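PDB 7CFA: R.Pab1 family restriction endonuclease from Campylobacter coli, which acts as a restriction DNA glycosylase, probably excising bases from its recognition sequence in DNA so that the strand can be cut at the abasic site. Local coordinates for residues D9-L14 / K198-I203; Y48-I53 / Y171-V176; N102-N107 / N228-I233; E109-K114 / G219-N224. The protein carries 2 engineered substitutions. All coordinates share one frame; numbering follows the deposited sequence.

Contact 1: D9-L14 / K198-I203; sequences DYELPL and KGYLEI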
# COMPACT_ATOMS: atom_id res chain seq x y z
N ASP A 9 22.29 -8.92 -20.97
CA ASP A 9 20.93 -9.40 -21.16
C ASP A 9 20.37 -9.72 -19.78
O ASP A 9 20.45 -10.85 -19.30
CB ASP A 9 20.89 -10.62 -22.09
CG ASP A 9 21.32 -10.29 -23.50
OD1 ASP A 9 20.95 -9.21 -24.01
OD2 ASP A 9 22.03 -11.12 -24.11
N TYR A 10 19.80 -8.71 -19.13
CA TYR A 10 19.37 -8.84 -17.74
C TYR A 10 18.12 -9.71 -17.66
O TYR A 10 17.07 -9.36 -18.19
CB TYR A 10 19.11 -7.47 -17.14
CG TYR A 10 19.27 -7.44 -15.64
CD1 TYR A 10 18.27 -7.91 -14.80
CD2 TYR A 10 20.44 -6.95 -15.06
CE1 TYR A 10 18.42 -7.89 -13.43
CE2 TYR A 10 20.59 -6.93 -13.69
CZ TYR A 10 19.58 -7.40 -12.88
OH TYR A 10 19.74 -7.37 -11.51
N GLU A 11 18.24 -10.85 -16.96
CA GLU A 11 17.14 -11.79 -16.83
C GLU A 11 16.12 -11.27 -15.82
O GLU A 11 16.47 -10.92 -14.69
CB GLU A 11 17.66 -13.16 -16.40
CG GLU A 11 16.58 -14.17 -16.08
CD GLU A 11 17.14 -15.55 -15.81
OE1 GLU A 11 17.80 -16.11 -16.71
OE2 GLU A 11 16.94 -16.07 -14.69
N LEU A 12 14.85 -11.24 -16.24
CA LEU A 12 13.76 -10.74 -15.40
C LEU A 12 12.67 -11.79 -15.32
O LEU A 12 12.10 -12.17 -16.36
CB LEU A 12 13.20 -9.43 -15.96
CG LEU A 12 14.18 -8.26 -16.02
CD1 LEU A 12 13.55 -7.08 -16.74
CD2 LEU A 12 14.61 -7.86 -14.61
N PRO A 13 12.35 -12.30 -14.13
CA PRO A 13 11.23 -13.26 -14.00
C PRO A 13 9.91 -12.57 -14.29
O PRO A 13 9.54 -11.60 -13.62
CB PRO A 13 11.33 -13.72 -12.54
CG PRO A 13 12.72 -13.35 -12.10
CD PRO A 13 13.05 -12.10 -12.85
N LEU A 14 9.20 -13.06 -15.30
CA LEU A 14 7.94 -12.45 -15.72
C LEU A 14 6.75 -13.00 -14.94
O LEU A 14 6.06 -12.25 -14.24
CB LEU A 14 7.74 -12.65 -17.23
CG LEU A 14 8.79 -11.99 -18.12
CD1 LEU A 14 8.48 -12.22 -19.58
CD2 LEU A 14 8.89 -10.50 -17.82
N LYS A 198 11.27 -16.22 -18.79
CA LYS A 198 12.13 -15.10 -18.42
C LYS A 198 12.18 -14.09 -19.55
O LYS A 198 12.22 -14.45 -20.73
CB LYS A 198 13.54 -15.59 -18.09
CG LYS A 198 13.60 -16.62 -16.97
CD LYS A 198 13.20 -16.01 -15.64
CE LYS A 198 13.36 -17.01 -14.51
NZ LYS A 198 14.76 -17.51 -14.41
N GLY A 199 12.18 -12.81 -19.18
CA GLY A 199 12.41 -11.73 -20.12
C GLY A 199 13.81 -11.20 -19.95
O GLY A 199 14.36 -11.19 -18.85
N TYR A 200 14.40 -10.75 -21.06
CA TYR A 200 15.79 -10.29 -21.07
C TYR A 200 15.85 -8.86 -21.58
O TYR A 200 15.60 -8.61 -22.77
CB TYR A 200 16.66 -11.22 -21.90
CG TYR A 200 16.77 -12.60 -21.29
CD1 TYR A 200 15.87 -13.60 -21.63
CD2 TYR A 200 17.77 -12.90 -20.37
CE1 TYR A 200 15.96 -14.86 -21.06
CE2 TYR A 200 17.86 -14.15 -19.80
CZ TYR A 200 16.95 -15.13 -20.15
OH TYR A 200 17.05 -16.38 -19.59
N LEU A 201 16.16 -7.93 -20.69
CA LEU A 201 16.34 -6.53 -21.04
C LEU A 201 17.78 -6.33 -21.52
O LEU A 201 18.72 -6.52 -20.75
CB LEU A 201 16.04 -5.62 -19.85
CG LEU A 201 16.27 -4.12 -20.05
CD1 LEU A 201 15.32 -3.55 -21.09
CD2 LEU A 201 16.14 -3.38 -18.73
N GLU A 202 17.93 -5.95 -22.78
CA GLU A 202 19.25 -5.73 -23.36
C GLU A 202 19.77 -4.37 -22.92
O GLU A 202 19.18 -3.34 -23.23
CB GLU A 202 19.18 -5.83 -24.88
CG GLU A 202 20.51 -5.56 -25.57
CD GLU A 202 20.44 -5.77 -27.07
OE1 GLU A 202 19.63 -6.61 -27.52
OE2 GLU A 202 21.18 -5.08 -27.80
N ILE A 203 20.88 -4.37 -22.19
CA ILE A 203 21.55 -3.16 -21.74
C ILE A 203 22.87 -3.05 -22.49
O ILE A 203 23.67 -3.99 -22.47
CB ILE A 203 21.79 -3.17 -20.22
CG1 ILE A 203 20.48 -3.48 -19.48
CG2 ILE A 203 22.37 -1.84 -19.76
CD1 ILE A 203 20.66 -3.69 -17.99

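Contact 2: Y48-I53 / Y171-V176; sequences YVEWQI and YFCFPV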
# COMPACT_ATOMS: atom_id res chain seq x y z
N TYR A 48 3.43 -3.27 -19.51
CA TYR A 48 4.71 -2.77 -19.04
C TYR A 48 5.27 -3.68 -17.95
O TYR A 48 4.53 -4.38 -17.26
CB TYR A 48 4.57 -1.34 -18.48
CG TYR A 48 4.67 -0.25 -19.52
CD1 TYR A 48 3.67 -0.08 -20.48
CD2 TYR A 48 5.75 0.62 -19.53
CE1 TYR A 48 3.76 0.92 -21.42
CE2 TYR A 48 5.84 1.63 -20.48
CZ TYR A 48 4.85 1.78 -21.42
OH TYR A 48 4.93 2.78 -22.36
N VAL A 49 6.59 -3.66 -17.82
CA VAL A 49 7.27 -4.30 -16.71
C VAL A 49 7.47 -3.27 -15.61
O VAL A 49 7.93 -2.16 -15.87
CB VAL A 49 8.62 -4.89 -17.15
CG1 VAL A 49 9.37 -5.48 -15.96
CG2 VAL A 49 8.41 -5.95 -18.23
N GLU A 50 7.10 -3.63 -14.38
CA GLU A 50 7.33 -2.78 -13.22
C GLU A 50 8.42 -3.43 -12.37
O GLU A 50 8.23 -4.54 -11.86
CB GLU A 50 6.06 -2.58 -12.40
CG GLU A 50 6.14 -1.42 -11.43
CD GLU A 50 4.91 -1.28 -10.57
OE1 GLU A 50 4.67 -2.17 -9.73
OE2 GLU A 50 4.18 -0.28 -10.73
N TRP A 51 9.54 -2.74 -12.22
CA TRP A 51 10.74 -3.28 -11.57
C TRP A 51 11.13 -2.36 -10.41
O TRP A 51 11.66 -1.27 -10.63
CB TRP A 51 11.88 -3.43 -12.58
CG TRP A 51 13.14 -4.04 -12.05
CD1 TRP A 51 13.36 -4.56 -10.81
CD2 TRP A 51 14.37 -4.20 -12.77
NE1 TRP A 51 14.65 -5.03 -10.71
CE2 TRP A 51 15.29 -4.82 -11.90
CE3 TRP A 51 14.79 -3.87 -14.07
CZ2 TRP A 51 16.60 -5.12 -12.29
CZ3 TRP A 51 16.08 -4.17 -14.45
CH2 TRP A 51 16.97 -4.79 -13.56
N GLN A 52 10.86 -2.80 -9.18
CA GLN A 52 11.30 -2.08 -7.99
C GLN A 52 12.78 -2.36 -7.79
O GLN A 52 13.20 -3.23 -7.02
CB GLN A 52 10.48 -2.48 -6.77
CG GLN A 52 10.79 -1.64 -5.53
CD GLN A 52 9.96 -2.04 -4.33
OE1 GLN A 52 9.22 -3.03 -4.36
NE2 GLN A 52 10.08 -1.28 -3.25
N ILE A 53 13.60 -1.61 -8.52
CA ILE A 53 15.02 -1.89 -8.63
C ILE A 53 15.77 -1.25 -7.47
O ILE A 53 15.41 -0.16 -7.00
CB ILE A 53 15.55 -1.40 -9.99
CG1 ILE A 53 17.01 -1.81 -10.19
CG2 ILE A 53 15.39 0.11 -10.11
CD1 ILE A 53 17.56 -1.44 -11.55
N TYR A 171 10.40 2.79 -8.95
CA TYR A 171 10.03 1.69 -9.83
C TYR A 171 10.54 1.99 -11.23
O TYR A 171 10.36 3.10 -11.73
CB TYR A 171 8.52 1.46 -9.84
CG TYR A 171 7.97 0.99 -8.51
CD1 TYR A 171 7.61 1.91 -7.53
CD2 TYR A 171 7.82 -0.36 -8.23
CE1 TYR A 171 7.12 1.50 -6.30
CE2 TYR A 171 7.32 -0.78 -7.01
CZ TYR A 171 6.97 0.15 -6.05
OH TYR A 171 6.47 -0.27 -4.84
N PHE A 172 11.17 1.00 -11.85
CA PHE A 172 11.71 1.12 -13.20
C PHE A 172 10.76 0.42 -14.16
O PHE A 172 10.47 -0.77 -13.98
CB PHE A 172 13.12 0.53 -13.27
CG PHE A 172 13.79 0.69 -14.60
CD1 PHE A 172 13.70 1.88 -15.30
CD2 PHE A 172 14.53 -0.35 -15.14
CE1 PHE A 172 14.33 2.03 -16.52
CE2 PHE A 172 15.16 -0.20 -16.35
CZ PHE A 172 15.06 0.98 -17.05
N CYS A 173 10.26 1.15 -15.15
CA CYS A 173 9.20 0.65 -16.02
C CYS A 173 9.58 0.76 -17.49
O CYS A 173 10.26 1.71 -17.90
CB CYS A 173 7.89 1.40 -15.77
SG CYS A 173 7.35 1.39 -14.04
N PHE A 174 9.12 -0.20 -18.27
CA PHE A 174 9.36 -0.25 -19.71
C PHE A 174 8.44 -1.31 -20.32
O PHE A 174 8.01 -2.24 -19.62
CB PHE A 174 10.83 -0.58 -20.02
CG PHE A 174 11.35 -1.79 -19.30
CD1 PHE A 174 11.20 -3.06 -19.85
CD2 PHE A 174 11.97 -1.67 -18.07
CE1 PHE A 174 11.67 -4.17 -19.18
CE2 PHE A 174 12.45 -2.78 -17.40
CZ PHE A 174 12.30 -4.03 -17.96
N PRO A 175 8.11 -1.18 -21.60
CA PRO A 175 7.18 -2.13 -22.23
C PRO A 175 7.72 -3.55 -22.25
O PRO A 175 8.93 -3.78 -22.35
CB PRO A 175 7.01 -1.57 -23.65
CG PRO A 175 7.40 -0.14 -23.55
CD PRO A 175 8.48 -0.09 -22.52
N VAL A 176 6.79 -4.51 -22.17
CA VAL A 176 7.17 -5.92 -22.20
C VAL A 176 7.72 -6.31 -23.56
O VAL A 176 8.60 -7.17 -23.66
CB VAL A 176 5.96 -6.79 -21.81
CG1 VAL A 176 6.32 -8.27 -21.84
CG2 VAL A 176 5.44 -6.40 -20.44

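Contact 3: N102-N107 / N228-I233; sequences NFLENN and NVLQII. Engineered in segment 228-233: Asn-228 (natural residue Asp).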
# COMPACT_ATOMS: atom_id res chain seq x y z
N ASN A 102 29.66 15.43 -8.40
CA ASN A 102 29.61 16.85 -8.09
C ASN A 102 28.17 17.34 -7.96
O ASN A 102 27.89 18.24 -7.16
CB ASN A 102 30.36 17.66 -9.15
CG ASN A 102 31.85 17.39 -9.14
OD1 ASN A 102 32.42 17.03 -8.11
ND2 ASN A 102 32.49 17.56 -10.29
N PHE A 103 27.25 16.77 -8.74
CA PHE A 103 25.85 17.16 -8.64
C PHE A 103 25.26 16.77 -7.29
O PHE A 103 24.53 17.56 -6.68
CB PHE A 103 25.05 16.52 -9.78
CG PHE A 103 23.56 16.64 -9.62
CD1 PHE A 103 22.91 17.81 -9.97
CD2 PHE A 103 22.81 15.59 -9.13
CE1 PHE A 103 21.54 17.93 -9.83
CE2 PHE A 103 21.44 15.70 -8.98
CZ PHE A 103 20.80 16.88 -9.33
N LEU A 104 25.56 15.56 -6.81
CA LEU A 104 25.02 15.12 -5.54
C LEU A 104 25.68 15.83 -4.36
O LEU A 104 25.05 15.98 -3.31
CB LEU A 104 25.16 13.60 -5.41
CG LEU A 104 24.40 12.79 -6.45
CD1 LEU A 104 24.65 11.31 -6.28
CD2 LEU A 104 22.91 13.10 -6.37
N GLU A 105 26.93 16.26 -4.53
CA GLU A 105 27.61 16.98 -3.45
C GLU A 105 27.05 18.38 -3.28
O GLU A 105 26.93 18.88 -2.15
CB GLU A 105 29.11 17.04 -3.73
CG GLU A 105 29.84 15.72 -3.55
CD GLU A 105 31.32 15.82 -3.86
OE1 GLU A 105 31.75 16.85 -4.41
OE2 GLU A 105 32.06 14.86 -3.55
N ASN A 106 26.69 19.04 -4.38
CA ASN A 106 26.18 20.40 -4.33
C ASN A 106 24.66 20.48 -4.15
O ASN A 106 24.15 21.55 -3.82
CB ASN A 106 26.57 21.17 -5.60
CG ASN A 106 28.05 21.46 -5.67
OD1 ASN A 106 28.69 21.76 -4.66
ND2 ASN A 106 28.61 21.39 -6.87
N ASN A 107 23.95 19.38 -4.36
CA ASN A 107 22.49 19.42 -4.29
C ASN A 107 22.01 19.60 -2.86
O ASN A 107 22.56 19.02 -1.92
CB ASN A 107 21.89 18.15 -4.88
CG ASN A 107 20.37 18.12 -4.77
OD1 ASN A 107 19.71 19.16 -4.91
ND2 ASN A 107 19.81 16.95 -4.50
N ASN A 228 24.80 6.79 0.19
CA ASN A 228 25.08 5.47 -0.38
C ASN A 228 25.52 5.57 -1.84
O ASN A 228 26.48 4.91 -2.24
CB ASN A 228 23.84 4.58 -0.25
CG ASN A 228 23.52 4.23 1.19
OD1 ASN A 228 24.37 4.36 2.07
ND2 ASN A 228 22.29 3.78 1.43
N VAL A 229 24.83 6.39 -2.63
CA VAL A 229 25.21 6.56 -4.03
C VAL A 229 26.61 7.14 -4.14
O VAL A 229 27.42 6.72 -4.98
CB VAL A 229 24.18 7.43 -4.77
CG1 VAL A 229 24.66 7.75 -6.18
CG2 VAL A 229 22.83 6.73 -4.83
N LEU A 230 26.94 8.11 -3.28
CA LEU A 230 28.28 8.68 -3.29
C LEU A 230 29.34 7.64 -2.92
O LEU A 230 30.44 7.65 -3.49
CB LEU A 230 28.36 9.89 -2.35
CG LEU A 230 27.69 11.16 -2.87
CD1 LEU A 230 27.69 12.26 -1.82
CD2 LEU A 230 28.36 11.64 -4.15
N GLN A 231 29.02 6.73 -2.00
CA GLN A 231 29.95 5.65 -1.69
C GLN A 231 30.10 4.70 -2.87
O GLN A 231 31.20 4.18 -3.12
CB GLN A 231 29.47 4.89 -0.45
CG GLN A 231 29.49 5.69 0.84
CD GLN A 231 30.90 5.97 1.33
OE1 GLN A 231 31.80 5.15 1.15
NE2 GLN A 231 31.09 7.13 1.95
N ILE A 232 29.02 4.48 -3.62
CA ILE A 232 29.07 3.59 -4.77
C ILE A 232 29.89 4.21 -5.89
O ILE A 232 30.70 3.53 -6.54
CB ILE A 232 27.64 3.23 -5.23
CG1 ILE A 232 26.95 2.36 -4.18
CG2 ILE A 232 27.66 2.55 -6.59
CD1 ILE A 232 25.54 1.96 -4.53
N ILE A 233 29.70 5.51 -6.15
CA ILE A 233 30.45 6.17 -7.20
C ILE A 233 31.94 6.17 -6.88
O ILE A 233 32.78 5.92 -7.75
CB ILE A 233 29.93 7.60 -7.43
CG1 ILE A 233 28.49 7.57 -7.95
CG2 ILE A 233 30.82 8.36 -8.40
CD1 ILE A 233 27.89 8.94 -8.18

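Contact 4: E109-K114 / G219-N224; sequences ELIEDK and GILSNN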
# COMPACT_ATOMS: atom_id res chain seq x y z
N GLU A 109 18.19 20.01 -2.52
CA GLU A 109 16.79 19.62 -2.57
C GLU A 109 16.68 18.10 -2.59
O GLU A 109 17.13 17.46 -3.55
CB GLU A 109 16.10 20.23 -3.79
CG GLU A 109 16.17 21.74 -3.86
CD GLU A 109 15.44 22.30 -5.06
OE1 GLU A 109 14.90 21.50 -5.86
OE2 GLU A 109 15.39 23.54 -5.21
N LEU A 110 16.09 17.53 -1.55
CA LEU A 110 15.85 16.10 -1.46
C LEU A 110 14.37 15.80 -1.64
O LEU A 110 13.50 16.56 -1.19
CB LEU A 110 16.34 15.54 -0.13
CG LEU A 110 17.85 15.64 0.10
CD1 LEU A 110 18.20 15.17 1.50
CD2 LEU A 110 18.61 14.85 -0.95
N ILE A 111 14.09 14.66 -2.29
CA ILE A 111 12.71 14.30 -2.61
C ILE A 111 11.89 14.09 -1.35
O ILE A 111 10.76 14.57 -1.23
CB ILE A 111 12.70 13.06 -3.52
CG1 ILE A 111 13.21 13.43 -4.92
CG2 ILE A 111 11.31 12.43 -3.58
CD1 ILE A 111 13.26 12.26 -5.88
N GLU A 112 12.44 13.35 -0.38
CA GLU A 112 11.69 13.08 0.85
C GLU A 112 11.49 14.32 1.71
O GLU A 112 10.68 14.28 2.64
CB GLU A 112 12.39 11.98 1.65
CG GLU A 112 12.33 10.61 0.97
CD GLU A 112 13.03 9.52 1.76
OE1 GLU A 112 13.54 9.81 2.86
OE2 GLU A 112 13.06 8.37 1.26
N ASP A 113 12.20 15.41 1.43
CA ASP A 113 11.96 16.67 2.11
C ASP A 113 11.01 17.59 1.36
O ASP A 113 10.34 18.41 2.00
CB ASP A 113 13.29 17.41 2.35
CG ASP A 113 14.21 16.67 3.30
OD1 ASP A 113 13.70 16.03 4.24
OD2 ASP A 113 15.44 16.74 3.12
N LYS A 114 10.91 17.46 0.04
CA LYS A 114 10.03 18.30 -0.76
C LYS A 114 8.68 17.66 -1.05
O LYS A 114 7.71 18.38 -1.28
CB LYS A 114 10.71 18.65 -2.10
CG LYS A 114 12.04 19.37 -1.96
CD LYS A 114 11.90 20.65 -1.16
CE LYS A 114 13.24 21.36 -1.01
NZ LYS A 114 13.13 22.62 -0.22
N GLY A 219 20.19 9.38 -5.88
CA GLY A 219 21.04 10.23 -5.07
C GLY A 219 20.36 11.44 -4.47
O GLY A 219 20.87 12.03 -3.52
N ILE A 220 19.20 11.84 -5.02
CA ILE A 220 18.46 12.98 -4.50
C ILE A 220 17.22 12.54 -3.72
O ILE A 220 16.40 13.38 -3.35
CB ILE A 220 18.07 13.95 -5.62
CG1 ILE A 220 16.96 13.36 -6.48
CG2 ILE A 220 19.29 14.29 -6.46
CD1 ILE A 220 16.39 14.32 -7.49
N LEU A 221 17.07 11.24 -3.47
CA LEU A 221 15.88 10.76 -2.77
C LEU A 221 15.91 11.18 -1.31
O LEU A 221 14.92 11.69 -0.78
CB LEU A 221 15.78 9.24 -2.90
CG LEU A 221 14.42 8.61 -2.63
CD1 LEU A 221 13.34 9.29 -3.47
CD2 LEU A 221 14.46 7.12 -2.94
N SER A 222 17.04 10.98 -0.64
CA SER A 222 17.21 11.35 0.76
C SER A 222 18.70 11.51 1.04
O SER A 222 19.54 11.25 0.17
CB SER A 222 16.58 10.31 1.69
OG SER A 222 17.30 9.09 1.63
N ASN A 223 19.01 11.94 2.26
CA ASN A 223 20.42 12.06 2.65
C ASN A 223 21.08 10.69 2.74
O ASN A 223 22.24 10.53 2.34
CB ASN A 223 20.53 12.80 3.98
CG ASN A 223 20.68 14.30 3.79
OD1 ASN A 223 21.31 14.76 2.84
ND2 ASN A 223 20.11 15.07 4.71
N ASN A 224 20.37 9.69 3.25
CA ASN A 224 20.93 8.34 3.31
C ASN A 224 21.18 7.80 1.91
O ASN A 224 22.24 7.22 1.64
CB ASN A 224 20.01 7.41 4.09
CG ASN A 224 19.96 7.75 5.57
OD1 ASN A 224 20.86 8.39 6.10
ND2 ASN A 224 18.91 7.30 6.25

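Contact 1: D9-L14 / K198-I203
The Tyr-200 ring receives a carbonyl oxygen at its edge: Asp-9 O lies in the ring plane, 3.5 Å from Tyr-200 CD2. Farther along the ring, Tyr-200 CE2 meets Glu-11 CB obliquely at 3.5 Å. The Glu-11 chain, extended with CG anti to its backbone N, runs alongside the tyrosine, its carboxylate plane turned 83° from the ring. The Tyr-10 ring sits among Ile-82, Glu-78 and Trp-51, with the Trp-51 ring plane inclined by about 45°, while Ile-203 CD1 approaches Tyr-10 CB at 4.2 Å. These groups decorate a two-stranded antiparallel sheet, 9-13 with 198-203, whose axes make an angle of 151°. Two hydrogen-bonded pairs, Tyr-10 with Leu-201 and Leu-12 with Gly-199, each exchange two backbone bonds. The shortest runs from Leu-12 N to Gly-199 O, 2.7 Å, nearly along the C=O axis. Leu-201 N instead reaches Tyr-10 O on a lone pair. On the face of Glu-11 and Tyr-200, Lys-198 closes a salt bridge, NZ to Glu-11 OE2 at 2.6 Å, arriving from above the carboxylate plane. Its chain bends at chi2 and chi4 to do so, resting CD 3.8 Å from Pro-13 CA. On the same face the carboxylates of Asp-9 and Glu-202 come close, OD1 to OE1 4.6 Å; Lys-180 bridges both, and Lys-7 and Arg-186 add one partner each, which probably offsets the repulsion. On the other face Leu-12 and Leu-201 touch Phe-174 of strand 166-175, joining the small sheet to the large. Beyond the strand end, Leu-14 CG folds back to 3.6 Å from Gly-199 N.

Contact 2: Y48-I53 / Y171-V176
Two central neighbours of the large antiparallel sheet meet here: strand 47-51 lies beside strand 166-175, the axes of the short segments 48-51 and 171-175 at 165°. The backbone ladder is uneven. Val-49 N reaches Phe-174 O at 2.7 Å, nearly along the C=O axis, whereas the return bond from Phe-174 N to Val-49 O is weak at 3.3 Å. At the other end Phe-172 N gives a 2.6 Å bond to Trp-51 O, entering above the carbonyl plane. Phe-174 takes the crowded position, CG between backbone N and carbonyl carbon (chi1 51°), which lays its ring alongside Val-49; Val-49 CB sits over one face in a CH-pi contact, 4.0 Å from the centroid. Phe-174 CD2 in turn lies over one face of the Phe-172 ring, offset toward its rim, while Trp-51 CE3 enters at the Phe-172 edge, 3.7 Å from CD2. Phe-172 and Ile-53 pack on helix 208-219, Phe-172 meeting Ile-210, Phe-211 and Met-214, whereas Phe-174 and Trp-51 meet the small sheet 8-13/198-203. Beyond Val-49 the side chains of Tyr-48 and Pro-175 lie side by side, with Pro-175 CG over the tyrosine face, 4.2 Å from the ring centroid. On the sheet face opposite Val-49 and Phe-174, that of Glu-50 and Cys-173, the extended Glu-50 passes its CG 3.8 Å from Tyr-171 CD2. Its buried carboxylate is paired with Arg-22 and Lys-24 of the adjoining strand, which probably favours the ionised form, although Glu-154 is close. Gln-52 centres an inverse gamma turn, and its CB touches Tyr-171 CE2 at 3.6 Å.

Contact 3: N102-N107 / N228-I233
Helices 94-106 and 223-237 pass each other in nearly opposite directions, the short segments 102-106 and 228-233 crossing at -150° with their axes 10.5 Å apart at closest approach. The backbones are nearest at Leu-104 CA and Leu-230 CA, 7.6 Å apart, and no hydrogen bond joins the two segments. At such a spacing the contact is made by side chains alone, mostly aliphatic branches. Leu-104 carries it: its CB bond points to the other helix, and CG stands anti to the carbonyl carbon (chi1 -63°), which sends the branch toward helix 223-237. Leu-104 CD1 touches Val-229 CG1 at 3.6 Å, the two side chains crossing at about a right angle, so that a methyl meets a methyl. The same CD1 comes within 4.4 Å of Ile-233 CD1, one turn further along helix 223-237. Nearer its base, Leu-104 CB meets Leu-230 CD2 at 4.0 Å. That methyl is also approached by the aliphatic part of the exposed Glu-105, CG to Leu-230 CD2 being 4.4 Å, at the outer margin of the contact. Beyond the pair, Val-229 and Ile-233 also pack on Leu-215 of helix 208-219, and Ile-233 reaches Leu-97 and Ile-100. Arg-226 hydrogen-bonds the carbonyl oxygens of Leu-104 and Asn-107, thereby tying the C-terminal end of helix 94-106 to helix 223-237. The geometry is that of an antiparallel helix-helix packing with a small apolar seam, with helix 208-219 against the same apolar side of helix 223-237.

Contact 4: E109-K114 / G219-N224
Two backbone hydrogen bonds carry this contact. Ile-111 N donates to Ile-220 O at 2.8 Å (N-H...O 162°), and Glu-112 N donates to Leu-221 O at 3.0 Å (161°). Both enter nearly along the C=O axis, and the successive carbonyls of Ile-220 and Leu-221 receive the first N-H groups of helix 111-114, just after the N-cap residue Leu-110. Leu-110 O, within its own segment, accepts from both Asp-113 N and Lys-114 N. The Glu-112 chain is extended and brings its carboxylate against Ser-222, OE1 lying 3.3 Å from Ser-222 CB. The carboxylate has its polar partners elsewhere: Lys-160 at OE1 in a salt bridge and the backbone N of Gly-168 at OE2. Ser-222 is itself an N-cap, its OG in the crowded position (chi1 68°) and bonded to His-225 N of helix 223-237. Around these bonds the packing is mainly apolar. Ile-111 CG2 meets Leu-221 CD1 at 3.7 Å and, on its other branch, CD1 meets Ile-220 CG1 at 3.9 Å, both pairs crossing obliquely. The Leu-110 and Asn-223 side chains cross at about a right angle, Leu-110 CD1 lying 3.4 Å from Asn-223 OD1, whose polar partner is Arg-226. Ile-111 and Leu-221 lie against Ile-155 of strand 152-159, and Ile-220 against Phe-103 and Leu-104 of helix 94-106. From the second subunit, Ala-128 N hydrogen-bonds Glu-109 OE1, while Val-127 packs on Ile-111 and Ile-130 on Ile-220, so the join of helices 208-219 and 223-237 sits between sheet, helix and dimer partner.

Contact 2 is the deepest, its centre 8 Å from that of the chain, and nine of its twelve residues are buried; contact 1 is a more peripheral small sheet with charged pairs on the face of Asp-9 and Glu-11. The two touch through aromatic and leucine side chains, and contact 2 is nested inside the loop closed by contact 1. Contacts 3 and 4 share helix 223-237 and lie together, off-centre at 18 and 15 Å, contact 4 only partly buried. Contact 3 is purely apolar between helices, whereas contact 4 relies on backbone bonds at a helix start. Both reach the second subunit, which contacts 1 and 2 do not.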